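Side-chain contacts in PaiA Acetyltransferase (Thermoplasma acidophilum, PDB 3K9U), which transfers the acetyl group of acetyl-CoA to polyamines such as spermidine, guarding against polyamine toxicity, and may also act in negative control of sporulation and degradative enzyme production: residues E22-K25 / W26-G30; I37-W40 / I41-K44; S136-K140 / N141-V145. One frame throughout, in Å; residues are numbered along the deposited sequence.

Interaction 1 of 3, residues E22-K25 / W26-G30. With ACO (acetyl coenzyme *a), chain G.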
loop_
_atom_site.group_PDB
_atom_site.type_symbol
_atom_site.label_atom_id
_atom_site.label_comp_id
_atom_site.label_asym_id
_atom_site.label_seq_id
_atom_site.Cartn_x
_atom_site.Cartn_y
_atom_site.Cartn_z
ATOM N N GLU A 22 1.054 0.894 13.283
ATOM C CA GLU A 22 0.911 1.474 11.942
ATOM C C GLU A 22 -0.115 0.699 11.145
ATOM O O GLU A 22 -0.892 1.262 10.401
ATOM C CB GLU A 22 2.245 1.475 11.172
ATOM C CG GLU A 22 3.228 2.527 11.654
ATOM C CD GLU A 22 4.480 2.589 10.774
ATOM O OE1 GLU A 22 5.579 2.343 11.319
ATOM O OE2 GLU A 22 4.356 2.860 9.539
ATOM N N SER A 23 -0.126 -0.611 11.318
ATOM C CA SER A 23 -1.064 -1.427 10.556
ATOM C C SER A 23 -2.512 -1.172 11.011
ATOM O O SER A 23 -3.412 -1.040 10.184
ATOM C CB SER A 23 -0.689 -2.894 10.655
ATOM O OG SER A 23 -1.319 -3.638 9.634
ATOM N N TRP A 24 -2.725 -1.052 12.309
ATOM C CA TRP A 24 -4.084 -0.861 12.821
ATOM C C TRP A 24 -4.610 0.507 12.380
ATOM O O TRP A 24 -5.754 0.617 11.964
ATOM C CB TRP A 24 -4.138 -0.984 14.367
ATOM C CG TRP A 24 -4.662 -2.283 14.852
ATOM C CD1 TRP A 24 -4.030 -3.495 14.799
ATOM C CD2 TRP A 24 -5.948 -2.525 15.440
ATOM N NE1 TRP A 24 -4.852 -4.482 15.315
ATOM C CE2 TRP A 24 -6.034 -3.909 15.712
ATOM C CE3 TRP A 24 -7.045 -1.707 15.750
ATOM C CZ2 TRP A 24 -7.174 -4.492 16.305
ATOM C CZ3 TRP A 24 -8.190 -2.286 16.330
ATOM C CH2 TRP A 24 -8.242 -3.661 16.603
ATOM N N LYS A 25 -3.777 1.546 12.453
ATOM C CA LYS A 25 -4.253 2.904 12.106
ATOM C C LYS A 25 -4.631 2.986 10.627
ATOM O O LYS A 25 -5.591 3.688 10.236
ATOM C CB LYS A 25 -3.214 3.980 12.436
ATOM C CG LYS A 25 -3.032 4.264 13.928
ATOM C CD LYS A 25 -1.997 5.358 14.089
ATOM C CE LYS A 25 -1.901 5.880 15.492
ATOM N NZ LYS A 25 -0.660 6.714 15.662
ATOM N N TRP A 26 -3.863 2.277 9.810
ATOM C CA TRP A 26 -4.107 2.247 8.375
ATOM C C TRP A 26 -5.296 1.322 8.028
ATOM O O TRP A 26 -6.206 1.760 7.367
ATOM C CB TRP A 26 -2.864 1.790 7.638
ATOM C CG TRP A 26 -3.063 1.651 6.132
ATOM C CD1 TRP A 26 -3.102 2.669 5.209
ATOM C CD2 TRP A 26 -3.235 0.435 5.383
ATOM N NE1 TRP A 26 -3.261 2.152 3.937
ATOM C CE2 TRP A 26 -3.374 0.793 4.022
ATOM C CE3 TRP A 26 -3.260 -0.920 5.725
ATOM C CZ2 TRP A 26 -3.517 -0.149 3.013
ATOM C CZ3 TRP A 26 -3.428 -1.868 4.703
ATOM C CH2 TRP A 26 -3.548 -1.463 3.371
ATOM N N THR A 27 -5.286 0.072 8.494
ATOM C CA THR A 27 -6.348 -0.894 8.161
ATOM C C THR A 27 -7.737 -0.525 8.664
ATOM O O THR A 27 -8.722 -0.806 8.026
ATOM C CB THR A 27 -6.091 -2.272 8.779
ATOM O OG1 THR A 27 -4.699 -2.610 8.683
ATOM C CG2 THR A 27 -6.932 -3.327 8.044
ATOM N N TYR A 28 -7.823 0.084 9.840
ATOM C CA TYR A 28 -9.118 0.358 10.427
ATOM C C TYR A 28 -9.523 1.837 10.343
ATOM O O TYR A 28 -10.453 2.275 11.025
ATOM C CB TYR A 28 -9.112 -0.164 11.857
ATOM C CG TYR A 28 -8.888 -1.672 11.942
ATOM C CD1 TYR A 28 -9.897 -2.550 11.634
ATOM C CD2 TYR A 28 -7.683 -2.205 12.390
ATOM C CE1 TYR A 28 -9.720 -3.931 11.714
ATOM C CE2 TYR A 28 -7.483 -3.599 12.468
ATOM C CZ TYR A 28 -8.521 -4.450 12.122
ATOM O OH TYR A 28 -8.373 -5.812 12.183
ATOM N N ALA A 29 -8.834 2.603 9.508
ATOM C CA ALA A 29 -9.148 4.034 9.371
ATOM C C ALA A 29 -10.637 4.305 9.069
ATOM O O ALA A 29 -11.246 5.196 9.681
ATOM C CB ALA A 29 -8.252 4.731 8.294
ATOM N N GLY A 30 -11.253 3.569 8.166
ATOM C CA GLY A 30 -12.689 3.869 7.930
ATOM C C GLY A 30 -13.696 3.189 8.879
ATOM O O GLY A 30 -14.912 3.324 8.684
HETATM N N1A ACO G . -4.867 -2.504 -0.798
HETATM C C2A ACO G . -5.958 -3.242 -1.117
HETATM N N3A ACO G . -5.957 -4.587 -1.079
HETATM C C4A ACO G . -4.873 -5.279 -0.681
HETATM C C5A ACO G . -3.682 -4.512 -0.325
HETATM C C6A ACO G . -3.735 -3.043 -0.390
HETATM N N6A ACO G . -2.664 -2.269 -0.082
HETATM N N7A ACO G . -2.757 -5.390 0.018
HETATM C C8A ACO G . -3.295 -6.612 -0.120
HETATM N N9A ACO G . -4.575 -6.562 -0.516
HETATM C C1B ACO G . -5.420 -7.772 -0.779
HETATM C C2B ACO G . -6.036 -7.827 -2.178
HETATM O O2B ACO G . -7.250 -8.624 -2.195
HETATM C C3B ACO G . -4.990 -8.506 -3.013
HETATM O O3B ACO G . -5.564 -9.138 -4.174
HETATM P P3B ACO G . -5.548 -8.279 -5.564
HETATM O O7A ACO G . -4.150 -8.432 -6.009
HETATM O O8A ACO G . -5.932 -6.867 -5.141
HETATM O O9A ACO G . -6.612 -9.027 -6.350
HETATM C C4B ACO G . -4.296 -9.435 -2.035
HETATM O O4B ACO G . -4.614 -8.952 -0.722
HETATM C C5B ACO G . -2.792 -9.480 -2.201
HETATM O O5B ACO G . -2.228 -10.651 -1.592
HETATM P P1A ACO G . -0.857 -10.574 -0.751
HETATM O O1A ACO G . 0.165 -9.717 -1.485
HETATM O O2A ACO G . -0.453 -11.960 -0.324
HETATM O O3A ACO G . -1.409 -9.757 0.541
HETATM P P2A ACO G . -0.431 -9.089 1.654
HETATM O O4A ACO G . -0.688 -7.602 1.595
HETATM O O5A ACO G . 0.981 -9.652 1.545
HETATM O O6A ACO G . -1.043 -9.648 3.010
HETATM C CBP ACO G . -2.633 -8.780 4.563
HETATM C CCP ACO G . -2.438 -9.575 3.285
HETATM C CDP ACO G . -4.105 -8.755 4.924
HETATM C CEP ACO G . -1.873 -9.516 5.663
HETATM C CAP ACO G . -2.070 -7.348 4.409
HETATM O OAP ACO G . -2.643 -6.667 3.285
HETATM C C9P ACO G . -2.256 -6.493 5.631
HETATM O O9P ACO G . -1.475 -6.595 6.560
HETATM N N8P ACO G . -3.293 -5.689 5.632
HETATM C C7P ACO G . -3.674 -4.854 6.749
HETATM C C6P ACO G . -3.997 -5.604 8.032
HETATM C C5P ACO G . -5.109 -6.625 7.914
HETATM O O5P ACO G . -6.146 -6.398 7.307
HETATM N N4P ACO G . -4.913 -7.776 8.561
HETATM C C3P ACO G . -5.948 -8.804 8.647
HETATM C C2P ACO G . -6.776 -8.599 9.907
HETATM S S1P ACO G . -7.863 -9.956 10.228
HETATM C C ACO G . -6.995 -10.931 11.306
HETATM O O ACO G . -5.927 -10.516 11.739
HETATM C CH3 ACO G . -7.540 -12.274 11.756
#

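Interaction 2 of 3, residues I37-W40 / I41-K44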
loop_
_atom_site.group_PDB
_atom_site.type_symbol
_atom_site.label_atom_id
_atom_site.label_comp_id
_atom_site.label_asym_id
_atom_site.label_seq_id
_atom_site.Cartn_x
_atom_site.Cartn_y
_atom_site.Cartn_z
ATOM N N ILE A 37 -8.892 2.787 18.345
ATOM C CA ILE A 37 -7.622 2.286 17.792
ATOM C C ILE A 37 -6.479 2.532 18.773
ATOM O O ILE A 37 -5.708 1.610 19.030
ATOM C CB ILE A 37 -7.308 2.902 16.387
ATOM C CG1 ILE A 37 -8.349 2.419 15.363
ATOM C CG2 ILE A 37 -5.892 2.538 15.952
ATOM C CD1 ILE A 37 -8.347 3.138 14.021
ATOM N N GLU A 38 -6.396 3.741 19.340
ATOM C CA GLU A 38 -5.335 4.067 20.302
ATOM C C GLU A 38 -5.501 3.269 21.601
ATOM O O GLU A 38 -4.523 2.799 22.155
ATOM C CB GLU A 38 -5.271 5.567 20.619
ATOM C CG GLU A 38 -3.889 6.055 21.229
ATOM C CD GLU A 38 -3.823 6.132 22.794
ATOM O OE1 GLU A 38 -4.880 6.134 23.467
ATOM O OE2 GLU A 38 -2.702 6.222 23.372
ATOM N N SER A 39 -6.732 3.101 22.078
ATOM C CA SER A 39 -6.956 2.270 23.262
ATOM C C SER A 39 -6.541 0.837 22.980
ATOM O O SER A 39 -5.875 0.198 23.807
ATOM C CB SER A 39 -8.408 2.339 23.753
ATOM O OG SER A 39 -8.694 3.624 24.339
ATOM N N TRP A 40 -6.875 0.345 21.801
ATOM C CA TRP A 40 -6.496 -1.012 21.449
ATOM C C TRP A 40 -4.948 -1.188 21.436
ATOM O O TRP A 40 -4.427 -2.115 22.066
ATOM C CB TRP A 40 -7.125 -1.427 20.129
ATOM C CG TRP A 40 -6.969 -2.900 19.857
ATOM C CD1 TRP A 40 -5.878 -3.526 19.321
ATOM C CD2 TRP A 40 -7.937 -3.917 20.099
ATOM N NE1 TRP A 40 -6.112 -4.873 19.204
ATOM C CE2 TRP A 40 -7.367 -5.144 19.679
ATOM C CE3 TRP A 40 -9.245 -3.913 20.613
ATOM C CZ2 TRP A 40 -8.057 -6.367 19.769
ATOM C CZ3 TRP A 40 -9.939 -5.128 20.697
ATOM C CH2 TRP A 40 -9.336 -6.342 20.272
ATOM N N ILE A 41 -4.225 -0.283 20.774
ATOM C CA ILE A 41 -2.766 -0.358 20.771
ATOM C C ILE A 41 -2.196 -0.239 22.204
ATOM O O ILE A 41 -1.359 -1.034 22.602
ATOM C CB ILE A 41 -2.118 0.722 19.863
ATOM C CG1 ILE A 41 -2.550 0.558 18.394
ATOM C CG2 ILE A 41 -0.567 0.733 20.000
ATOM C CD1 ILE A 41 -2.438 -0.859 17.816
ATOM N N ARG A 42 -2.680 0.727 22.978
ATOM C CA ARG A 42 -2.182 0.953 24.324
ATOM C C ARG A 42 -2.388 -0.296 25.214
ATOM O O ARG A 42 -1.537 -0.618 26.037
ATOM C CB ARG A 42 -2.914 2.149 24.942
ATOM C CG ARG A 42 -2.370 2.594 26.320
ATOM C CD ARG A 42 -3.416 3.336 27.196
ATOM N NE ARG A 42 -4.135 4.343 26.430
ATOM C CZ ARG A 42 -5.440 4.324 26.145
ATOM N NH1 ARG A 42 -6.247 3.367 26.607
ATOM N NH2 ARG A 42 -5.954 5.306 25.407
ATOM N N GLU A 43 -3.500 -1.010 25.030
ATOM C CA GLU A 43 -3.846 -2.115 25.924
ATOM C C GLU A 43 -3.341 -3.477 25.420
ATOM O O GLU A 43 -2.667 -4.216 26.147
ATOM C CB GLU A 43 -5.354 -2.108 26.168
ATOM C CG GLU A 43 -5.802 -0.779 26.848
ATOM C CD GLU A 43 -7.196 -0.826 27.474
ATOM O OE1 GLU A 43 -8.170 -1.130 26.751
ATOM O OE2 GLU A 43 -7.318 -0.560 28.694
ATOM N N LYS A 44 -3.617 -3.787 24.164
ATOM C CA LYS A 44 -3.257 -5.071 23.618
ATOM C C LYS A 44 -1.800 -5.100 23.256
ATOM O O LYS A 44 -1.200 -6.147 23.309
ATOM C CB LYS A 44 -4.100 -5.416 22.388
ATOM C CG LYS A 44 -5.419 -6.087 22.727
ATOM C CD LYS A 44 -6.313 -5.258 23.687
ATOM C CE LYS A 44 -7.794 -5.663 23.573
ATOM N NZ LYS A 44 -8.703 -4.873 24.483
#

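Interaction 3 of 3, residues S136-K140 / N141-V145. With ACO (acetyl coenzyme *a), chain G.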
loop_
_atom_site.group_PDB
_atom_site.type_symbol
_atom_site.label_atom_id
_atom_site.label_comp_id
_atom_site.label_asym_id
_atom_site.label_seq_id
_atom_site.Cartn_x
_atom_site.Cartn_y
_atom_site.Cartn_z
ATOM N N SER A 136 -10.663 -9.928 1.600
ATOM C CA SER A 136 -10.389 -10.372 0.221
ATOM C C SER A 136 -9.091 -11.158 0.166
ATOM O O SER A 136 -8.980 -12.080 -0.588
ATOM C CB SER A 136 -10.384 -9.190 -0.750
ATOM O OG SER A 136 -9.365 -8.268 -0.448
ATOM N N PHE A 137 -8.121 -10.822 1.018
ATOM C CA PHE A 137 -6.901 -11.614 1.081
ATOM C C PHE A 137 -7.190 -13.064 1.492
ATOM O O PHE A 137 -6.635 -14.000 0.918
ATOM C CB PHE A 137 -5.879 -10.983 2.022
ATOM C CG PHE A 137 -4.764 -11.930 2.434
ATOM C CD1 PHE A 137 -4.836 -12.616 3.654
ATOM C CD2 PHE A 137 -3.658 -12.135 1.600
ATOM C CE1 PHE A 137 -3.817 -13.496 4.053
ATOM C CE2 PHE A 137 -2.606 -12.999 1.990
ATOM C CZ PHE A 137 -2.692 -13.693 3.227
ATOM N N TYR A 138 -8.067 -13.240 2.465
ATOM C CA TYR A 138 -8.417 -14.580 2.939
ATOM C C TYR A 138 -9.219 -15.384 1.945
ATOM O O TYR A 138 -8.966 -16.587 1.804
ATOM C CB TYR A 138 -9.187 -14.513 4.244
ATOM C CG TYR A 138 -8.357 -14.015 5.384
ATOM C CD1 TYR A 138 -7.124 -14.596 5.690
ATOM C CD2 TYR A 138 -8.802 -12.963 6.177
ATOM C CE1 TYR A 138 -6.370 -14.113 6.737
ATOM C CE2 TYR A 138 -8.052 -12.477 7.204
ATOM C CZ TYR A 138 -6.859 -13.050 7.494
ATOM O OH TYR A 138 -6.158 -12.555 8.560
ATOM N N TYR A 139 -10.179 -14.754 1.259
ATOM C CA TYR A 139 -10.942 -15.503 0.263
ATOM C C TYR A 139 -10.064 -15.904 -0.904
ATOM O O TYR A 139 -10.335 -16.915 -1.534
ATOM C CB TYR A 139 -12.309 -14.879 -0.139
ATOM C CG TYR A 139 -12.410 -13.662 -1.106
ATOM C CD1 TYR A 139 -13.021 -12.461 -0.678
ATOM C CD2 TYR A 139 -12.017 -13.739 -2.452
ATOM C CE1 TYR A 139 -13.172 -11.339 -1.552
ATOM C CE2 TYR A 139 -12.179 -12.614 -3.333
ATOM C CZ TYR A 139 -12.736 -11.419 -2.855
ATOM O OH TYR A 139 -12.911 -10.315 -3.690
ATOM N N LYS A 140 -8.995 -15.145 -1.157
ATOM C CA LYS A 140 -8.046 -15.489 -2.213
ATOM C C LYS A 140 -7.027 -16.539 -1.745
ATOM O O LYS A 140 -6.250 -17.027 -2.533
ATOM C CB LYS A 140 -7.332 -14.236 -2.708
ATOM C CG LYS A 140 -8.211 -13.370 -3.637
ATOM C CD LYS A 140 -7.769 -11.909 -3.608
ATOM C CE LYS A 140 -8.873 -10.994 -4.208
ATOM N NZ LYS A 140 -8.458 -9.526 -4.279
ATOM N N ASN A 141 -7.026 -16.872 -0.462
ATOM C CA ASN A 141 -6.182 -17.922 0.061
ATOM C C ASN A 141 -6.981 -19.100 0.614
ATOM O O ASN A 141 -6.533 -19.790 1.538
ATOM C CB ASN A 141 -5.238 -17.330 1.096
ATOM C CG ASN A 141 -4.116 -16.583 0.452
ATOM O OD1 ASN A 141 -3.158 -17.190 -0.001
ATOM N ND2 ASN A 141 -4.265 -15.272 0.313
ATOM N N GLY A 142 -8.160 -19.332 0.033
ATOM C CA GLY A 142 -8.947 -20.542 0.295
ATOM C C GLY A 142 -9.909 -20.487 1.487
ATOM O O GLY A 142 -10.558 -21.483 1.779
ATOM N N PHE A 143 -10.015 -19.355 2.183
ATOM C CA PHE A 143 -10.964 -19.245 3.296
ATOM C C PHE A 143 -12.361 -18.936 2.762
ATOM O O PHE A 143 -12.511 -18.154 1.801
ATOM C CB PHE A 143 -10.541 -18.178 4.313
ATOM C CG PHE A 143 -9.387 -18.598 5.192
ATOM C CD1 PHE A 143 -8.069 -18.450 4.751
ATOM C CD2 PHE A 143 -9.610 -19.128 6.472
ATOM C CE1 PHE A 143 -6.992 -18.835 5.559
ATOM C CE2 PHE A 143 -8.534 -19.496 7.287
ATOM C CZ PHE A 143 -7.230 -19.365 6.817
ATOM N N LYS A 144 -13.354 -19.543 3.415
ATOM C CA LYS A 144 -14.783 -19.384 3.109
ATOM C C LYS A 144 -15.521 -18.833 4.313
ATOM O O LYS A 144 -15.152 -19.157 5.447
ATOM C CB LYS A 144 -15.387 -20.711 2.781
ATOM C CG LYS A 144 -14.612 -21.504 1.780
ATOM C CD LYS A 144 -14.669 -20.861 0.415
ATOM C CE LYS A 144 -14.190 -21.859 -0.638
ATOM N NZ LYS A 144 -14.873 -23.197 -0.459
ATOM N N VAL A 145 -16.537 -18.009 4.080
ATOM C CA VAL A 145 -17.341 -17.463 5.169
ATOM C C VAL A 145 -18.379 -18.502 5.599
ATOM O O VAL A 145 -19.094 -19.073 4.780
ATOM C CB VAL A 145 -18.059 -16.130 4.794
ATOM C CG1 VAL A 145 -19.112 -15.749 5.858
ATOM C CG2 VAL A 145 -17.060 -15.006 4.665
HETATM N N1A ACO G . -4.867 -2.504 -0.798
HETATM C C2A ACO G . -5.958 -3.242 -1.117
HETATM N N3A ACO G . -5.957 -4.587 -1.079
HETATM C C4A ACO G . -4.873 -5.279 -0.681
HETATM C C5A ACO G . -3.682 -4.512 -0.325
HETATM C C6A ACO G . -3.735 -3.043 -0.390
HETATM N N6A ACO G . -2.664 -2.269 -0.082
HETATM N N7A ACO G . -2.757 -5.390 0.018
HETATM C C8A ACO G . -3.295 -6.612 -0.120
HETATM N N9A ACO G . -4.575 -6.562 -0.516
HETATM C C1B ACO G . -5.420 -7.772 -0.779
HETATM C C2B ACO G . -6.036 -7.827 -2.178
HETATM O O2B ACO G . -7.250 -8.624 -2.195
HETATM C C3B ACO G . -4.990 -8.506 -3.013
HETATM O O3B ACO G . -5.564 -9.138 -4.174
HETATM P P3B ACO G . -5.548 -8.279 -5.564
HETATM O O7A ACO G . -4.150 -8.432 -6.009
HETATM O O8A ACO G . -5.932 -6.867 -5.141
HETATM O O9A ACO G . -6.612 -9.027 -6.350
HETATM C C4B ACO G . -4.296 -9.435 -2.035
HETATM O O4B ACO G . -4.614 -8.952 -0.722
HETATM C C5B ACO G . -2.792 -9.480 -2.201
HETATM O O5B ACO G . -2.228 -10.651 -1.592
HETATM P P1A ACO G . -0.857 -10.574 -0.751
HETATM O O1A ACO G . 0.165 -9.717 -1.485
HETATM O O2A ACO G . -0.453 -11.960 -0.324
HETATM O O3A ACO G . -1.409 -9.757 0.541
HETATM P P2A ACO G . -0.431 -9.089 1.654
HETATM O O4A ACO G . -0.688 -7.602 1.595
HETATM O O5A ACO G . 0.981 -9.652 1.545
HETATM O O6A ACO G . -1.043 -9.648 3.010
HETATM C CBP ACO G . -2.633 -8.780 4.563
HETATM C CCP ACO G . -2.438 -9.575 3.285
HETATM C CDP ACO G . -4.105 -8.755 4.924
HETATM C CEP ACO G . -1.873 -9.516 5.663
HETATM C CAP ACO G . -2.070 -7.348 4.409
HETATM O OAP ACO G . -2.643 -6.667 3.285
HETATM C C9P ACO G . -2.256 -6.493 5.631
HETATM O O9P ACO G . -1.475 -6.595 6.560
HETATM N N8P ACO G . -3.293 -5.689 5.632
HETATM C C7P ACO G . -3.674 -4.854 6.749
HETATM C C6P ACO G . -3.997 -5.604 8.032
HETATM C C5P ACO G . -5.109 -6.625 7.914
HETATM O O5P ACO G . -6.146 -6.398 7.307
HETATM N N4P ACO G . -4.913 -7.776 8.561
HETATM C C3P ACO G . -5.948 -8.804 8.647
HETATM C C2P ACO G . -6.776 -8.599 9.907
HETATM S S1P ACO G . -7.863 -9.956 10.228
HETATM C C ACO G . -6.995 -10.931 11.306
HETATM O O ACO G . -5.927 -10.516 11.739
HETATM C CH3 ACO G . -7.540 -12.274 11.756
HETATM O O HOH W 1 -12.024 -18.642 -0.693
#

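Interaction 1 of 3, residues E22-K25 / W26-G30
Y28 sets the CD2-CE2 side of its ring obliquely over the indole of W24, one helical turn earlier in the chain. Its CB rests 3.4 Å from W24 O, the carbonyl that also accepts the backbone N-H of Y28. Beyond CB, CG lies beside the backbone N (chi1 -61°), which turns the ring back along the helix. CD2 then meets W24 CE3 at 3.5 Å, and CE2 sits over the middle of the indole, 3.5 Å above its plane. The two planes are 42° apart. At the tip, Y28 OH hydrogen-bonds the hydroxyl of Y93. This is the end of helix 13-27 of the GNAT fold, beside the acetyl-CoA pocket, and Y28 is the first residue to leave helical geometry. One turn back, S23 O receives two bonds from T27: T27 N lies 2.8 Å from S23 O, with a nearly straight N-H (168°), and the hydroxyl OG1, at 2.5 Å, comes from above the carbonyl plane. The same OG1 lies 3.1 Å from C7P of the pantetheine arm. W26 directs its indole edge at this arm, CZ3 lying 3.6 Å from C7P, while CH2 comes near the adenine amino group N6A and NE1 hydrogen-bonds E97 O of the second subunit.

Interaction 2 of 3, residues I37-W40 / I41-K44
I37 and I41 meet mainly through the main chain: I37 O accepts the N-H of I41, and I41 CG1 packs 3.4 Å from the same oxygen. The I37 side chain itself turns to helix 13-27 and to Y28 and Y32. At E38 the chain bends at chi2 (-95°), which swings the carboxylate onward along the helix surface toward R42. OE1 and R42 NH2 form a salt bridge with the two planes 60° apart, so the groups do not meet as a flat two-pronged pair; the modelled separation of 2.4 Å is doubtfully short. S39 adds a weak hydrogen bond from R42 NH1 to OG at 3.3 Å, and its carbonyl accepts E43 N. W40 offers one indole face to K44. The lysine bends at chi2 (57°), and its CG lies 3.7 Å from W40 CE2. Its CE stands 3.5 Å from the centroid of the six-membered ring, almost on the normal, as a CH-pi contact. NZ follows at 4.3 Å from that centroid, giving a cation-pi interaction. Side-chain pairs at i and i+4, such as E38-R42 and W40-K44, are familiar on exposed helix faces; helix 34-44 of this GNAT domain is amphipathic, its isoleucines packing on helix 13-27.

Interaction 3 of 3, residues S136-K140 / N141-V145
A type I beta turn from Y139 to G142 leads the chain out of helix 132-139, and Y138 O accepts N141 N and F143 N, both at 3.0 Å, from opposite faces of its carbonyl plane. This is the passage from the last helix of the GNAT fold into strand 144-149; G142, which may by similarity matter for polyamine acetylation, has a positive phi of 88°. N141 folds its amide back under the helix. ND2 gives F137 O a nearly straight hydrogen bond of 2.8 Å, and the same nitrogen lies 3.3 Å above one face of the F137 ring. CCP of acetyl-CoA presses on the opposite face, so the phenyl is sandwiched between amide and cofactor. N141 OD1 is held by K105, which fixes the amide at both ends. Y138, the probable proton donor by similarity, turns a ring edge toward the face of F143, the planes being 68° apart, and its OH lies 3.3 Å from the acetyl carbon C. S136 OG accepts a hydrogen bond from the ribose hydroxyl O2B. The extended chain of K140 carries NZ to three cofactor oxygens, with O2B at 2.6 Å, O9A at 2.8 Å and O3B at 2.9 Å.

How the interactions relate
Interactions 1 and 2 lie on consecutive helices that pack against each other, with centres 12 Å apart. The indoles of W24 and W40 stack between them, W24 CZ2 coming to 3.1 Å from W40 NE1, and I41 CD1 reaches W24 CB at 3.8 Å. Interaction 3 sits 20 Å from interaction 1 between centres; acetyl-CoA joins them. Residues 22-30 lie along the pantetheine arm and reach the adenine through W26; 136-145 meet the arm through F137, the ribose through S136 and K140, the 3'-phosphate through K140, and the thioester through Y138. Interaction 2, centred 27 Å from interaction 3, makes no contact with the cofactor, the W40 side chain staying about 9 Å from it.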